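Local coordinates for RimK-related lysine biosynthesis protein (Thermococcus kodakarensis, PDB 5K2M) that probably acts as an ATP- and magnesium-dependent ligase of the RimK family, LysX subfamily, in amino-acid biosynthesis, at residues A[3-9]-A[45-51]. Residues are numbered along the deposited sequence; the frame is centred on the assembly and turned at random.
Sequences IGITYTV and VVIIRNV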
loop_
_atom_site.group_PDB
_atom_site.type_symbol
_atom_site.label_atom_id
_atom_site.label_comp_id
_atom_site.label_asym_id
_atom_site.label_seq_id
_atom_site.Cartn_x
_atom_site.Cartn_y
_atom_site.Cartn_z
ATOM N N ILE A 3 8.770 9.673 43.464
ATOM C CA ILE A 3 10.154 9.743 43.027
ATOM C C ILE A 3 10.580 8.343 42.578
ATOM O O ILE A 3 10.568 7.400 43.365
ATOM C CB ILE A 3 11.073 10.224 44.174
ATOM C CG1 ILE A 3 10.711 11.652 44.592
ATOM C CG2 ILE A 3 12.539 10.139 43.758
ATOM C CD1 ILE A 3 11.359 12.117 45.884
ATOM N N GLY A 4 10.937 8.204 41.311
ATOM C CA GLY A 4 11.503 6.952 40.815
ATOM C C GLY A 4 13.005 6.865 41.045
ATOM O O GLY A 4 13.706 7.880 40.986
ATOM N N ILE A 5 13.506 5.656 41.290
ATOM C CA ILE A 5 14.953 5.410 41.284
ATOM C C ILE A 5 15.253 4.233 40.363
ATOM O O ILE A 5 14.840 3.111 40.648
ATOM C CB ILE A 5 15.484 5.066 42.693
ATOM C CG1 ILE A 5 15.124 6.165 43.687
ATOM C CG2 ILE A 5 16.988 4.877 42.668
ATOM C CD1 ILE A 5 15.526 5.862 45.114
ATOM N N THR A 6 15.990 4.464 39.277
ATOM C CA THR A 6 16.349 3.362 38.374
ATOM C C THR A 6 17.720 2.819 38.729
ATOM O O THR A 6 18.640 3.583 39.017
ATOM C CB THR A 6 16.340 3.761 36.900
ATOM O OG1 THR A 6 17.300 4.787 36.687
ATOM C CG2 THR A 6 14.979 4.244 36.487
ATOM N N TYR A 7 17.848 1.497 38.693
ATOM C CA TYR A 7 19.026 0.823 39.245
ATOM C C TYR A 7 19.301 -0.554 38.624
ATOM O O TYR A 7 18.402 -1.223 38.090
ATOM C CB TYR A 7 18.886 0.695 40.764
ATOM C CG TYR A 7 17.857 -0.324 41.239
ATOM C CD1 TYR A 7 16.514 0.018 41.416
ATOM C CD2 TYR A 7 18.240 -1.618 41.546
ATOM C CE1 TYR A 7 15.592 -0.917 41.864
ATOM C CE2 TYR A 7 17.327 -2.554 41.988
ATOM C CZ TYR A 7 16.015 -2.207 42.149
ATOM O OH TYR A 7 15.146 -3.183 42.584
ATOM N N THR A 8 20.561 -0.955 38.709
ATOM C CA THR A 8 21.005 -2.270 38.281
ATOM C C THR A 8 21.124 -3.141 39.519
ATOM O O THR A 8 20.481 -4.185 39.623
ATOM C CB THR A 8 22.360 -2.169 37.571
ATOM O OG1 THR A 8 22.281 -1.149 36.571
ATOM C CG2 THR A 8 22.744 -3.512 36.937
ATOM N N VAL A 9 21.949 -2.692 40.458
ATOM C CA VAL A 9 22.018 -3.294 41.779
ATOM C C VAL A 9 21.871 -2.144 42.763
ATOM O O VAL A 9 22.114 -0.986 42.413
ATOM C CB VAL A 9 23.336 -4.086 42.012
ATOM C CG1 VAL A 9 23.438 -5.277 41.062
ATOM C CG2 VAL A 9 24.560 -3.206 41.861
ATOM N N VAL A 45 9.599 12.594 39.061
ATOM C CA VAL A 45 11.009 12.664 38.717
ATOM C C VAL A 45 11.602 11.268 38.850
ATOM O O VAL A 45 11.105 10.457 39.636
ATOM C CB VAL A 45 11.765 13.688 39.604
ATOM C CG1 VAL A 45 11.690 13.326 41.082
ATOM C CG2 VAL A 45 13.215 13.833 39.169
ATOM N N VAL A 46 12.634 10.981 38.054
ATOM C CA VAL A 46 13.400 9.752 38.217
ATOM C C VAL A 46 14.862 10.078 38.473
ATOM O O VAL A 46 15.458 10.884 37.766
ATOM C CB VAL A 46 13.309 8.843 36.986
ATOM C CG1 VAL A 46 14.193 7.618 37.162
ATOM C CG2 VAL A 46 11.872 8.432 36.762
ATOM N N ILE A 47 15.417 9.441 39.496
ATOM C CA ILE A 47 16.833 9.530 39.818
ATOM C C ILE A 47 17.515 8.350 39.143
ATOM O O ILE A 47 17.265 7.196 39.481
ATOM C CB ILE A 47 17.055 9.511 41.341
ATOM C CG1 ILE A 47 16.417 10.762 41.959
ATOM C CG2 ILE A 47 18.537 9.475 41.677
ATOM C CD1 ILE A 47 16.256 10.701 43.466
ATOM N N ILE A 48 18.362 8.657 38.174
ATOM C CA ILE A 48 18.971 7.650 37.305
ATOM C C ILE A 48 20.235 7.088 37.961
ATOM O O ILE A 48 21.217 7.813 38.118
ATOM C CB ILE A 48 19.320 8.273 35.943
ATOM C CG1 ILE A 48 18.057 8.811 35.261
ATOM C CG2 ILE A 48 20.027 7.261 35.034
ATOM C CD1 ILE A 48 17.099 7.753 34.752
ATOM N N ARG A 49 20.211 5.808 38.338
ATOM C CA ARG A 49 21.340 5.200 39.047
ATOM C C ARG A 49 21.840 3.869 38.449
ATOM O O ARG A 49 22.558 3.130 39.129
ATOM C CB ARG A 49 20.995 5.010 40.524
ATOM C CG ARG A 49 20.665 6.300 41.259
ATOM C CD ARG A 49 21.868 7.229 41.361
ATOM N NE ARG A 49 22.978 6.574 42.042
ATOM C CZ ARG A 49 24.138 7.155 42.335
ATOM N NH1 ARG A 49 25.078 6.449 42.953
ATOM N NH2 ARG A 49 24.363 8.430 42.027
ATOM N N ASN A 50 21.518 3.596 37.181
ATOM C CA ASN A 50 21.952 2.354 36.524
ATOM C C ASN A 50 23.499 2.277 36.535
ATOM O O ASN A 50 24.157 3.271 36.251
ATOM C CB ASN A 50 21.484 2.279 35.059
ATOM C CG ASN A 50 19.980 2.502 34.863
ATOM O OD1 ASN A 50 19.293 1.646 34.304
ATOM N ND2 ASN A 50 19.484 3.666 35.240
ATOM N N VAL A 51 24.088 1.116 36.833
ATOM C CA VAL A 51 25.562 1.002 36.828
ATOM C C VAL A 51 26.161 1.170 35.418
ATOM O O VAL A 51 27.246 1.730 35.253
ATOM C CB VAL A 51 26.041 -0.323 37.463
ATOM C CG1 VAL A 51 27.555 -0.438 37.405
ATOM C CG2 VAL A 51 25.605 -0.386 38.914
HETATM O O HOH W 1 22.604 0.548 40.104
#
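The hydroxyl of Thr8 is held from two sequence-distant places: its OG1 accepts from Val51 N at 2.9 Å and makes a weak hydrogen bond with the carboxylate of Glu32. Beside it, one water bridges the two segments, accepting from Thr8 N and donating to Val9 O and to Arg49 O, the last at 2.8 Å. Were Thr8 an alanine, the Val51 N-H would probably lose this acceptor and Glu32 a weak partner, leaving residues 8 and 51 joined less directly although the water bridge remains.

Behind these loops, strands 3-7 and 45-49 run parallel at 20°. Gly4 N donates to Val45 O, and Ile47 N returns a nearly straight bond to Gly4 O (2.8 Å). Thr6 continues the pattern through its N to Ile47 O and its O to Arg49 N. Set between backbone N and carbonyl carbon (chi1 61°), Thr6 OG1 takes a weak second bond from Arg49 N, 3.5 Å, and lies against Ile48 CD1; CG2 crosses Val46 CG1 at about a right angle. Helix 53-65 packs on this face. On the other, Ile3 CG1 runs alongside Val45 CG1 while Ile3 CG2 meets Ile47 CD1 at 3.8 Å, beneath helices 12-24 and 259-272. Arg49 passes its CG by Ile5 CG2, then bends away to a salt bridge with Glu14 and a bond to Met246 O. Central neighbours in a four-stranded parallel sheet of order 2-1-3-4 with helices on both faces, these strands are characteristic of the Rossmann-like N-terminal domain of ATP-grasp enzymes.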